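PDB 5TU0: Lmo2125 protein from Listeria monocytogenes serovar 1/2a, which binds maltose and probably delivers it, as a membrane-attached lipoprotein, to a sugar transport system. Local coordinates for residues 12-17 and 60-65; 276-281 and 290-295; 20-25 and 302-307; 82-87 and 104-109. The protein carries 2 engineered substitutions. All coordinates share one frame; numbering follows the deposited sequence. Where two conformers were deposited one is given.

Contact 1: residues 12-17 and 60-65; sequences TVSVDA and TAPDVM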
# COMPACT_ATOMS: atom_id res chain seq x y z
N THR A 12 -19.69 -18.44 -6.41
CA THR A 12 -18.29 -18.75 -6.71
C THR A 12 -17.36 -17.66 -6.18
O THR A 12 -17.46 -16.48 -6.57
CB THR A 12 -18.07 -19.00 -8.21
OG1 THR A 12 -18.88 -20.11 -8.62
CG2 THR A 12 -16.63 -19.33 -8.50
N VAL A 13 -16.44 -18.08 -5.31
CA VAL A 13 -15.51 -17.17 -4.63
C VAL A 13 -14.13 -17.48 -5.15
O VAL A 13 -13.68 -18.61 -5.02
CB VAL A 13 -15.56 -17.39 -3.10
CG1 VAL A 13 -14.52 -16.53 -2.37
CG2 VAL A 13 -16.96 -17.13 -2.58
N SER A 14 -13.49 -16.50 -5.79
CA SER A 14 -12.15 -16.67 -6.33
C SER A 14 -11.13 -15.89 -5.52
O SER A 14 -11.26 -14.67 -5.33
CB SER A 14 -12.08 -16.24 -7.79
OG SER A 14 -10.81 -16.56 -8.36
N VAL A 15 -10.09 -16.58 -5.06
CA VAL A 15 -9.05 -15.94 -4.29
C VAL A 15 -7.68 -16.47 -4.63
O VAL A 15 -7.54 -17.56 -5.18
CB VAL A 15 -9.27 -16.07 -2.75
CG1 VAL A 15 -10.47 -15.27 -2.29
CG2 VAL A 15 -9.39 -17.54 -2.30
N ASP A 16 -6.68 -15.67 -4.30
CA ASP A 16 -5.30 -16.04 -4.44
C ASP A 16 -5.02 -17.23 -3.52
O ASP A 16 -5.70 -17.44 -2.52
CB ASP A 16 -4.44 -14.86 -4.04
CG ASP A 16 -3.01 -15.08 -4.32
OD1 ASP A 16 -2.36 -15.85 -3.56
OD2 ASP A 16 -2.53 -14.45 -5.29
N ALA A 17 -3.99 -17.99 -3.87
CA ALA A 17 -3.59 -19.17 -3.09
C ALA A 17 -3.47 -18.92 -1.60
O ALA A 17 -3.88 -19.77 -0.80
CB ALA A 17 -2.27 -19.72 -3.62
N THR A 60 -18.58 -16.80 -17.34
CA THR A 60 -17.60 -17.67 -16.67
C THR A 60 -16.81 -17.03 -15.53
O THR A 60 -15.96 -17.70 -14.93
CB THR A 60 -16.56 -18.17 -17.69
OG1 THR A 60 -15.71 -17.08 -18.10
CG2 THR A 60 -17.24 -18.83 -18.91
N ALA A 61 -17.06 -15.75 -15.22
CA ALA A 61 -16.30 -15.09 -14.16
C ALA A 61 -16.85 -15.48 -12.79
O ALA A 61 -18.05 -15.75 -12.66
CB ALA A 61 -16.41 -13.58 -14.32
N PRO A 62 -15.98 -15.46 -11.76
CA PRO A 62 -16.47 -15.73 -10.40
C PRO A 62 -17.44 -14.63 -9.95
O PRO A 62 -17.46 -13.54 -10.53
CB PRO A 62 -15.17 -15.67 -9.56
CG PRO A 62 -14.30 -14.75 -10.32
CD PRO A 62 -14.56 -15.08 -11.75
N ASP A 63 -18.25 -14.92 -8.93
CA ASP A 63 -19.18 -13.93 -8.40
C ASP A 63 -18.51 -12.91 -7.52
O ASP A 63 -18.86 -11.72 -7.58
CB ASP A 63 -20.25 -14.62 -7.57
CG ASP A 63 -21.10 -15.54 -8.39
OD1 ASP A 63 -21.75 -15.05 -9.33
OD2 ASP A 63 -21.13 -16.75 -8.07
N VAL A 64 -17.57 -13.35 -6.69
CA VAL A 64 -16.84 -12.45 -5.80
C VAL A 64 -15.35 -12.77 -5.84
O VAL A 64 -14.94 -13.91 -6.08
CB VAL A 64 -17.33 -12.50 -4.34
CG1 VAL A 64 -18.77 -11.99 -4.24
CG2 VAL A 64 -17.22 -13.90 -3.80
N MET A 65 -14.54 -11.74 -5.61
CA MET A 65 -13.09 -11.87 -5.61
C MET A 65 -12.52 -10.69 -4.82
O MET A 65 -13.26 -9.90 -4.27
CB MET A 65 -12.60 -11.90 -7.06
CG MET A 65 -12.80 -10.59 -7.82
SD MET A 65 -13.42 -10.80 -9.51
CE MET A 65 -15.14 -11.04 -9.09

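Contact 2: residues 276-281 and 290-295; sequences WVVSNY and KWLDYV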
# COMPACT_ATOMS: atom_id res chain seq x y z
N TRP A 276 -13.05 -6.77 -0.88
CA TRP A 276 -13.80 -7.78 -1.57
C TRP A 276 -14.70 -7.05 -2.58
O TRP A 276 -15.27 -5.99 -2.27
CB TRP A 276 -14.65 -8.59 -0.58
CG TRP A 276 -13.89 -9.60 0.17
CD1 TRP A 276 -13.30 -9.46 1.39
CD2 TRP A 276 -13.64 -10.95 -0.25
NE1 TRP A 276 -12.71 -10.65 1.76
CE2 TRP A 276 -12.89 -11.57 0.76
CE3 TRP A 276 -13.98 -11.67 -1.39
CZ2 TRP A 276 -12.48 -12.91 0.68
CZ3 TRP A 276 -13.58 -13.00 -1.48
CH2 TRP A 276 -12.83 -13.60 -0.45
N VAL A 277 -14.80 -7.60 -3.78
CA VAL A 277 -15.59 -7.00 -4.84
C VAL A 277 -16.52 -8.02 -5.46
O VAL A 277 -16.29 -9.22 -5.33
CB VAL A 277 -14.69 -6.37 -5.93
CG1 VAL A 277 -13.76 -5.34 -5.29
CG2 VAL A 277 -13.87 -7.41 -6.68
N VAL A 278 -17.58 -7.53 -6.11
CA VAL A 278 -18.61 -8.37 -6.75
C VAL A 278 -18.61 -8.13 -8.24
O VAL A 278 -18.65 -6.99 -8.69
CB VAL A 278 -20.01 -8.05 -6.21
CG1 VAL A 278 -21.08 -8.88 -6.92
CG2 VAL A 278 -20.06 -8.28 -4.71
N SER A 279 -18.55 -9.21 -9.02
CA SER A 279 -18.62 -9.11 -10.47
C SER A 279 -19.94 -8.45 -10.90
O SER A 279 -21.00 -8.83 -10.42
CB SER A 279 -18.54 -10.51 -11.08
OG SER A 279 -18.81 -10.49 -12.46
N ASN A 280 -19.86 -7.47 -11.80
CA ASN A 280 -21.08 -6.81 -12.28
C ASN A 280 -21.86 -7.75 -13.21
O ASN A 280 -23.02 -7.47 -13.52
CB ASN A 280 -20.75 -5.51 -13.02
CG ASN A 280 -21.91 -4.53 -13.07
OD1 ASN A 280 -22.85 -4.59 -12.26
ND2 ASN A 280 -21.83 -3.57 -13.99
N TYR A 281 -21.23 -8.85 -13.62
CA TYR A 281 -21.85 -9.85 -14.50
C TYR A 281 -22.48 -10.99 -13.71
O TYR A 281 -23.09 -11.88 -14.28
CB TYR A 281 -20.78 -10.43 -15.44
CG TYR A 281 -19.94 -9.37 -16.15
CD1 TYR A 281 -20.34 -8.82 -17.36
CD2 TYR A 281 -18.73 -8.93 -15.60
CE1 TYR A 281 -19.58 -7.86 -18.00
CE2 TYR A 281 -17.96 -7.97 -16.23
CZ TYR A 281 -18.39 -7.43 -17.43
OH TYR A 281 -17.64 -6.48 -18.05
N LYS A 290 -24.40 -10.54 0.60
CA LYS A 290 -24.39 -11.20 1.89
C LYS A 290 -22.97 -11.70 2.20
O LYS A 290 -22.52 -11.57 3.32
CB LYS A 290 -25.43 -12.31 1.96
CG LYS A 290 -26.87 -11.78 1.93
CD LYS A 290 -27.86 -12.93 1.91
CE LYS A 290 -29.31 -12.47 1.99
NZ LYS A 290 -29.74 -11.70 0.79
N TRP A 291 -22.26 -12.21 1.20
CA TRP A 291 -20.87 -12.67 1.39
C TRP A 291 -19.95 -11.54 1.82
O TRP A 291 -19.16 -11.71 2.73
CB TRP A 291 -20.31 -13.35 0.13
CG TRP A 291 -18.87 -13.75 0.29
CD1 TRP A 291 -17.77 -13.04 -0.11
CD2 TRP A 291 -18.38 -14.91 0.95
NE1 TRP A 291 -16.62 -13.71 0.25
CE2 TRP A 291 -16.98 -14.86 0.91
CE3 TRP A 291 -19.00 -16.00 1.59
CZ2 TRP A 291 -16.17 -15.87 1.45
CZ3 TRP A 291 -18.20 -17.00 2.13
CH2 TRP A 291 -16.80 -16.92 2.06
N LEU A 292 -20.04 -10.39 1.16
CA LEU A 292 -19.22 -9.24 1.55
C LEU A 292 -19.46 -8.84 3.02
O LEU A 292 -18.50 -8.55 3.75
CB LEU A 292 -19.44 -8.04 0.62
CG LEU A 292 -18.50 -7.92 -0.59
CD1 LEU A 292 -18.54 -9.17 -1.47
CD2 LEU A 292 -18.82 -6.68 -1.42
N ASP A 293 -20.73 -8.81 3.43
CA ASP A 293 -21.12 -8.45 4.80
C ASP A 293 -20.64 -9.49 5.81
O ASP A 293 -20.31 -9.16 6.95
CB ASP A 293 -22.65 -8.30 4.92
CG ASP A 293 -23.19 -7.09 4.15
OD1 ASP A 293 -22.39 -6.22 3.72
OD2 ASP A 293 -24.42 -7.01 3.96
N TYR A 294 -20.65 -10.75 5.38
CA TYR A 294 -20.14 -11.85 6.20
C TYR A 294 -18.61 -11.79 6.38
O TYR A 294 -18.09 -11.72 7.51
CB TYR A 294 -20.51 -13.18 5.55
CG TYR A 294 -19.97 -14.42 6.23
CD1 TYR A 294 -20.58 -14.93 7.36
CD2 TYR A 294 -18.87 -15.11 5.71
CE1 TYR A 294 -20.10 -16.08 7.99
CE2 TYR A 294 -18.38 -16.26 6.34
CZ TYR A 294 -19.01 -16.74 7.48
OH TYR A 294 -18.55 -17.87 8.13
N VAL A 295 -17.89 -11.82 5.26
CA VAL A 295 -16.43 -11.90 5.30
C VAL A 295 -15.77 -10.67 5.94
O VAL A 295 -14.64 -10.75 6.44
CB VAL A 295 -15.83 -12.23 3.90
CG1 VAL A 295 -15.91 -11.03 2.96
CG2 VAL A 295 -14.37 -12.65 4.00

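Contact 3: residues 20-25 and 302-307; sequences KDYVNK and ETLYDM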
# COMPACT_ATOMS: atom_id res chain seq x y z
N LYS A 20 -6.94 -19.26 0.16
CA LYS A 20 -7.78 -20.44 -0.09
C LYS A 20 -8.18 -21.16 1.20
O LYS A 20 -9.37 -21.44 1.41
CB LYS A 20 -7.09 -21.41 -1.06
CG LYS A 20 -8.04 -22.42 -1.69
CD LYS A 20 -7.28 -23.47 -2.46
CE LYS A 20 -8.22 -24.49 -3.07
NZ LYS A 20 -7.43 -25.64 -3.59
N ASP A 21 -7.20 -21.44 2.05
CA ASP A 21 -7.48 -22.13 3.33
C ASP A 21 -8.42 -21.32 4.23
O ASP A 21 -9.31 -21.87 4.88
CB ASP A 21 -6.19 -22.43 4.09
CG ASP A 21 -5.31 -23.46 3.39
OD1 ASP A 21 -5.79 -24.14 2.47
OD2 ASP A 21 -4.13 -23.60 3.78
N TYR A 22 -8.20 -20.01 4.25
CA TYR A 22 -9.02 -19.10 5.03
C TYR A 22 -10.46 -19.14 4.55
O TYR A 22 -11.38 -19.30 5.37
CB TYR A 22 -8.47 -17.67 4.96
CG TYR A 22 -9.46 -16.63 5.38
CD1 TYR A 22 -9.81 -16.48 6.72
CD2 TYR A 22 -10.04 -15.77 4.44
CE1 TYR A 22 -10.74 -15.53 7.11
CE2 TYR A 22 -10.97 -14.81 4.83
CZ TYR A 22 -11.31 -14.69 6.17
OH TYR A 22 -12.23 -13.74 6.57
N VAL A 23 -10.66 -19.01 3.24
CA VAL A 23 -12.01 -19.04 2.69
C VAL A 23 -12.66 -20.41 2.99
O VAL A 23 -13.85 -20.47 3.37
CB VAL A 23 -12.04 -18.67 1.19
CG1 VAL A 23 -13.42 -18.90 0.58
CG2 VAL A 23 -11.64 -17.21 1.01
N ASN A 24 -11.90 -21.49 2.84
CA ASN A 24 -12.43 -22.84 3.14
C ASN A 24 -12.83 -23.00 4.60
O ASN A 24 -13.87 -23.62 4.89
CB ASN A 24 -11.48 -23.95 2.69
CG ASN A 24 -11.59 -24.24 1.20
OD1 ASN A 24 -12.65 -24.09 0.60
ND2 ASN A 24 -10.49 -24.67 0.61
N LYS A 25 -12.05 -22.43 5.50
CA LYS A 25 -12.37 -22.46 6.92
C LYS A 25 -13.69 -21.74 7.22
O LYS A 25 -14.54 -22.27 7.93
CB LYS A 25 -11.27 -21.84 7.77
CG LYS A 25 -11.48 -22.00 9.27
CD LYS A 25 -10.28 -21.52 10.07
CE LYS A 25 -10.18 -22.19 11.44
NZ LYS A 25 -9.70 -23.59 11.33
N GLU A 302 -11.31 -11.35 12.24
CA GLU A 302 -10.38 -11.87 13.25
C GLU A 302 -9.79 -13.19 12.77
O GLU A 302 -8.59 -13.42 12.92
CB GLU A 302 -11.04 -12.01 14.63
CG GLU A 302 -11.33 -10.64 15.23
CD GLU A 302 -12.02 -10.67 16.58
OE1 GLU A 302 -12.37 -11.77 17.10
OE2 GLU A 302 -12.21 -9.55 17.11
N THR A 303 -10.61 -14.05 12.17
CA THR A 303 -10.09 -15.31 11.62
C THR A 303 -9.07 -15.02 10.49
O THR A 303 -8.04 -15.69 10.39
CB THR A 303 -11.21 -16.22 11.09
OG1 THR A 303 -12.11 -16.52 12.16
CG2 THR A 303 -10.65 -17.51 10.52
N LEU A 304 -9.36 -14.02 9.67
CA LEU A 304 -8.41 -13.64 8.60
C LEU A 304 -7.04 -13.34 9.20
O LEU A 304 -6.02 -13.86 8.73
CB LEU A 304 -8.90 -12.42 7.81
CG LEU A 304 -7.94 -11.90 6.73
CD1 LEU A 304 -7.77 -12.90 5.60
CD2 LEU A 304 -8.44 -10.56 6.19
N TYR A 305 -7.02 -12.51 10.24
CA TYR A 305 -5.76 -12.15 10.88
C TYR A 305 -5.09 -13.37 11.51
O TYR A 305 -3.87 -13.54 11.44
CB TYR A 305 -5.96 -11.08 11.96
CG TYR A 305 -4.66 -10.73 12.65
CD1 TYR A 305 -3.71 -9.93 12.03
CD2 TYR A 305 -4.36 -11.24 13.92
CE1 TYR A 305 -2.51 -9.63 12.64
CE2 TYR A 305 -3.16 -10.94 14.54
CZ TYR A 305 -2.24 -10.12 13.89
OH TYR A 305 -1.05 -9.81 14.48
N ASP A 306 -5.90 -14.21 12.14
CA ASP A 306 -5.38 -15.41 12.76
C ASP A 306 -4.68 -16.33 11.74
O ASP A 306 -3.64 -16.89 12.05
CB ASP A 306 -6.51 -16.19 13.45
CG ASP A 306 -7.00 -15.53 14.74
OD1 ASP A 306 -6.31 -14.67 15.31
OD2 ASP A 306 -8.09 -15.91 15.22
N MET A 307 -5.25 -16.43 10.55
CA MET A 307 -4.75 -17.30 9.50
C MET A 307 -3.60 -16.77 8.66
O MET A 307 -2.70 -17.51 8.27
CB MET A 307 -5.91 -17.61 8.55
CG MET A 307 -7.00 -18.44 9.19
SD MET A 307 -6.38 -20.08 9.56
CE MET A 307 -6.22 -20.76 7.92

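Contact 4: residues 82-87 and 104-109; sequences AEVKLG and DKIYGA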
# COMPACT_ATOMS: atom_id res chain seq x y z
N ALA A 82 -19.92 -4.60 -9.50
CA ALA A 82 -21.23 -4.13 -9.07
C ALA A 82 -21.10 -3.11 -7.94
O ALA A 82 -20.18 -3.21 -7.14
CB ALA A 82 -22.04 -5.32 -8.55
N GLU A 83 -22.03 -2.17 -7.86
CA GLU A 83 -22.09 -1.27 -6.70
C GLU A 83 -22.58 -2.13 -5.54
O GLU A 83 -23.47 -2.96 -5.72
CB GLU A 83 -23.07 -0.12 -6.90
CG GLU A 83 -22.67 0.84 -7.98
CD GLU A 83 -23.68 1.97 -8.14
OE1 GLU A 83 -24.14 2.53 -7.12
OE2 GLU A 83 -23.99 2.29 -9.30
N VAL A 84 -21.97 -1.96 -4.37
CA VAL A 84 -22.30 -2.76 -3.18
C VAL A 84 -22.49 -1.88 -1.97
O VAL A 84 -22.11 -0.69 -1.98
CB VAL A 84 -21.19 -3.80 -2.86
CG1 VAL A 84 -21.12 -4.85 -3.96
CG2 VAL A 84 -19.83 -3.11 -2.69
N LYS A 85 -23.09 -2.46 -0.94
CA LYS A 85 -23.32 -1.74 0.31
C LYS A 85 -22.31 -2.22 1.34
O LYS A 85 -21.80 -3.35 1.25
CB LYS A 85 -24.73 -1.98 0.83
CG LYS A 85 -25.84 -1.60 -0.14
CD LYS A 85 -27.20 -1.83 0.50
CE LYS A 85 -28.35 -1.57 -0.47
NZ LYS A 85 -28.33 -0.18 -0.99
N LEU A 86 -22.02 -1.35 2.31
CA LEU A 86 -21.12 -1.69 3.41
C LEU A 86 -21.94 -2.05 4.64
O LEU A 86 -22.29 -1.19 5.46
CB LEU A 86 -20.19 -0.53 3.72
CG LEU A 86 -19.32 -0.06 2.56
CD1 LEU A 86 -18.45 1.10 3.02
CD2 LEU A 86 -18.47 -1.20 2.02
N GLY A 87 -22.26 -3.34 4.78
CA GLY A 87 -23.03 -3.83 5.91
C GLY A 87 -22.36 -3.55 7.24
O GLY A 87 -23.03 -3.34 8.26
N ASP A 104 -18.70 8.99 -5.76
CA ASP A 104 -19.77 8.75 -4.78
C ASP A 104 -20.49 7.41 -4.98
O ASP A 104 -21.69 7.30 -4.68
CB ASP A 104 -20.79 9.90 -4.78
CG ASP A 104 -20.14 11.25 -4.53
OD1 ASP A 104 -19.08 11.29 -3.87
OD2 ASP A 104 -20.68 12.28 -4.99
N LYS A 105 -19.79 6.41 -5.52
CA LYS A 105 -20.33 5.04 -5.67
C LYS A 105 -19.37 4.04 -5.02
O LYS A 105 -18.16 4.17 -5.16
CB LYS A 105 -20.54 4.71 -7.15
CG LYS A 105 -21.59 5.58 -7.83
CD LYS A 105 -21.82 5.12 -9.26
CE LYS A 105 -22.80 6.03 -10.00
NZ LYS A 105 -22.22 7.39 -10.23
N ILE A 106 -19.92 3.05 -4.31
CA ILE A 106 -19.13 2.07 -3.57
C ILE A 106 -18.99 0.79 -4.39
O ILE A 106 -20.01 0.19 -4.79
CB ILE A 106 -19.80 1.78 -2.22
CG1 ILE A 106 -19.82 3.05 -1.35
CG2 ILE A 106 -19.10 0.63 -1.48
CD1 ILE A 106 -20.78 2.99 -0.18
N TYR A 107 -17.75 0.38 -4.65
CA TYR A 107 -17.46 -0.81 -5.45
C TYR A 107 -16.73 -1.99 -4.75
O TYR A 107 -16.28 -2.93 -5.40
CB TYR A 107 -16.72 -0.41 -6.72
CG TYR A 107 -17.53 0.43 -7.67
CD1 TYR A 107 -18.59 -0.13 -8.38
CD2 TYR A 107 -17.21 1.77 -7.90
CE1 TYR A 107 -19.34 0.62 -9.27
CE2 TYR A 107 -17.96 2.53 -8.79
CZ TYR A 107 -19.01 1.95 -9.48
OH TYR A 107 -19.75 2.68 -10.36
N GLY A 108 -16.67 -1.95 -3.43
CA GLY A 108 -16.07 -3.02 -2.67
C GLY A 108 -16.24 -2.83 -1.20
O GLY A 108 -16.71 -1.78 -0.76
N ALA A 109 -15.85 -3.85 -0.45
CA ALA A 109 -15.91 -3.84 1.01
C ALA A 109 -14.49 -4.00 1.52
O ALA A 109 -13.86 -5.03 1.27
CB ALA A 109 -16.80 -4.97 1.50
O HOH W 1 -17.99 -4.74 -6.24
O HOH W 2 -22.77 3.10 -4.23
O HOH W 3 -22.17 1.89 -11.03

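Contact 1: residues 12-17 and 60-65
Thr12 meets Asp63 through its backbone N and O and Pro62 through its methyl CG2. The backbone N-H of Thr12 goes almost straight (174°) to the anti lone pair of the Asp63 carboxylate, with Thr12 N 2.8 Å from Asp63 OD2. Asp63 OD1 is taken by Ser282 OG and Asn284 ND2, two residues of the tartronate pocket, so one carboxylate ties strand 10-15 to the loop that holds that ligand. Thr12 O receives two backbone donors: Val64 N at 3.1 Å and a bent, weak bond from Asp63 N. Thr12 CG2, anti to the backbone N, comes within 4.1 Å of Pro62 CB, the side chains crossing at about a right angle. Ser14 lays its CB on the proline, 3.6 Å from Pro62 CB, while Ser14 N donates to Val64 O at 3.0 Å. Together with the Val64 N bond this brackets Val13 in the pattern of a parallel bridge. In the conformer given, Val64 CG2 touches Val13 CG2; Val64 also reaches Trp291 and Leu292 of helix 285-295. With strand 37-42 on the other edge of strand 10-15, the order 37-42, 10-15, 64-68 is the start of the parallel alpha/beta core of a periplasmic-binding-protein lobe.

Contact 2: residues 276-281 and 290-295
Trp276 offers one indole face to Trp291 and Val295, which share it. The edge of Trp291 comes down on the six-membered end in a T-shaped stack: the planes stand at 76°, and Trp291 NE1 lies 3.6 Å from Trp276 CZ3, offset toward the rim. Over the five-membered end sits a methyl, Val295 CG1, 3.5 Å from that ring's centroid in a CH-pi contact. Val295 chi1 of 73° puts CG1 between the backbone N and carbonyl carbon of that residue, while Val295 CG2 lies 3.4 Å from Trp276 NE1. The CB of Trp276 points toward the helix, and chi1 of -78° sets CG anti to its carbonyl carbon. Leu292 packs on the root of the Trp276 side chain and its carbonyl: Leu292 CG is 3.9 Å from Trp276 CB, CD2 touches Trp276 O, and CD1 meets Val278 CG2 at 3.7 Å. All these side chains are buried, and the joint is apolar. Val13 and Val15 of strand 10-15 also touch Trp276, and Phe30 meets Trp291 edge-to-face. Helix 290-295 runs back antiparallel to strand 276-278 with the axes 9.0 Å apart, the layered strand-and-helix packing of the alpha/beta lobes of solute-binding proteins.

Contact 3: residues 20-25 and 302-307
Thr303 is the first residue of helix 302-307 to meet helix 20-25: its methyl CG2 is 3.9 Å from Tyr22 CE1, and the Lys25 side chain crosses Thr303 obliquely, Lys25 CD lying 4.1 Å from Thr303 CG2. The hydroxyl is turned to its own helix, where Thr303 OG1 bonds to Lys299 O. Leu304 follows and carries the centre of the contact. Its CD1 stands over the middle of the Tyr22 ring in a CH-pi contact, 3.8 Å from the centroid and 11° off the ring normal, while Leu304 CB touches the ring at 3.7 Å from Tyr22 CE1. Backbone atoms come close as well, Leu304 N being 3.3 Å from Tyr22 CE1. Tyr22 CB points toward the other helix, and CG is anti to the backbone N (chi1 163°). The phenol OH of Tyr22 bonds to Asn300 O just before the segment. Met307, in the conformer given, sets CG near the edge of the Tyr22 ring, SD near Lys25 CD and CE near Asp21 CB; a second conformer makes these contacts less certain. The axes come within 10.0 Å, running roughly antiparallel at 142°. On its other side helix 17-34 packs onto the strands, Val23 meeting Val13 and Val15 of strand 10-15, whereas helix 298-308 is backed by helix 315-323 through Glu302 and Tyr305.

Contact 4: residues 82-87 and 104-109
Val84 and Leu86 press against residues 106-109 of strand 105-121, in the mixed sheet of the solute-binding-protein lobe, from a loop without regular structure. Their methyls lie against the Gly108 backbone: Val84 CG2 settles 3.4 Å from Gly108 N and Leu86 CD2 rests 3.3 Å from Gly108 O, and both of these polar backbone atoms are buried with no partner in the model. Val84 CG2 can take this place because it lies between its own backbone N and carbonyl carbon, with CG1 anti to the carbonyl carbon (chi1 -67°). Leu86 CD2 goes on to Ala109 CA, and its flank is closed by Ile106, whose CG2 is 4.0 Å from Leu86 CD2. Leu292 of helix 285-295 also touches Val84 and Ala109. A backbone bond joins the two pieces, Val84 N to Ile106 O at 2.9 Å. At the exposed end Glu83 fits between two ridges: its CG comes obliquely to the Tyr107 ring, 3.6 Å from Tyr107 CE1, and Glu83 OE2 lies 3.6 Å from Lys105 CD, on the alkyl part of that lysine, the charged ends not in contact. A water bridges here, accepting from Ile106 N at 2.9 Å and donating to Glu83 OE1.

The four contacts belong to one lobe; contacts 1 and 2 lie on the same side of the chain's centre as each of the others. Along the chain, contacts 1, 4 and 2 follow in series, whereas contact 3 spans 20-25 to 302-307, encloses contacts 4 and 2 and interlocks with contact 1. The mixed sheet joins three of them: strand 272-278 of contact 2 lies between strand 64-68 of contact 1 and strand 105-121 of contact 4, the centre of contact 2 being about 10 Å from that of contact 1 and about 9 Å from that of contact 4. Contact 3 joins helices 17-34 and 298-308, about 16 Å from contacts 1 and 2, centre to centre. Late segments thus complete a lobe begun at the N-terminus.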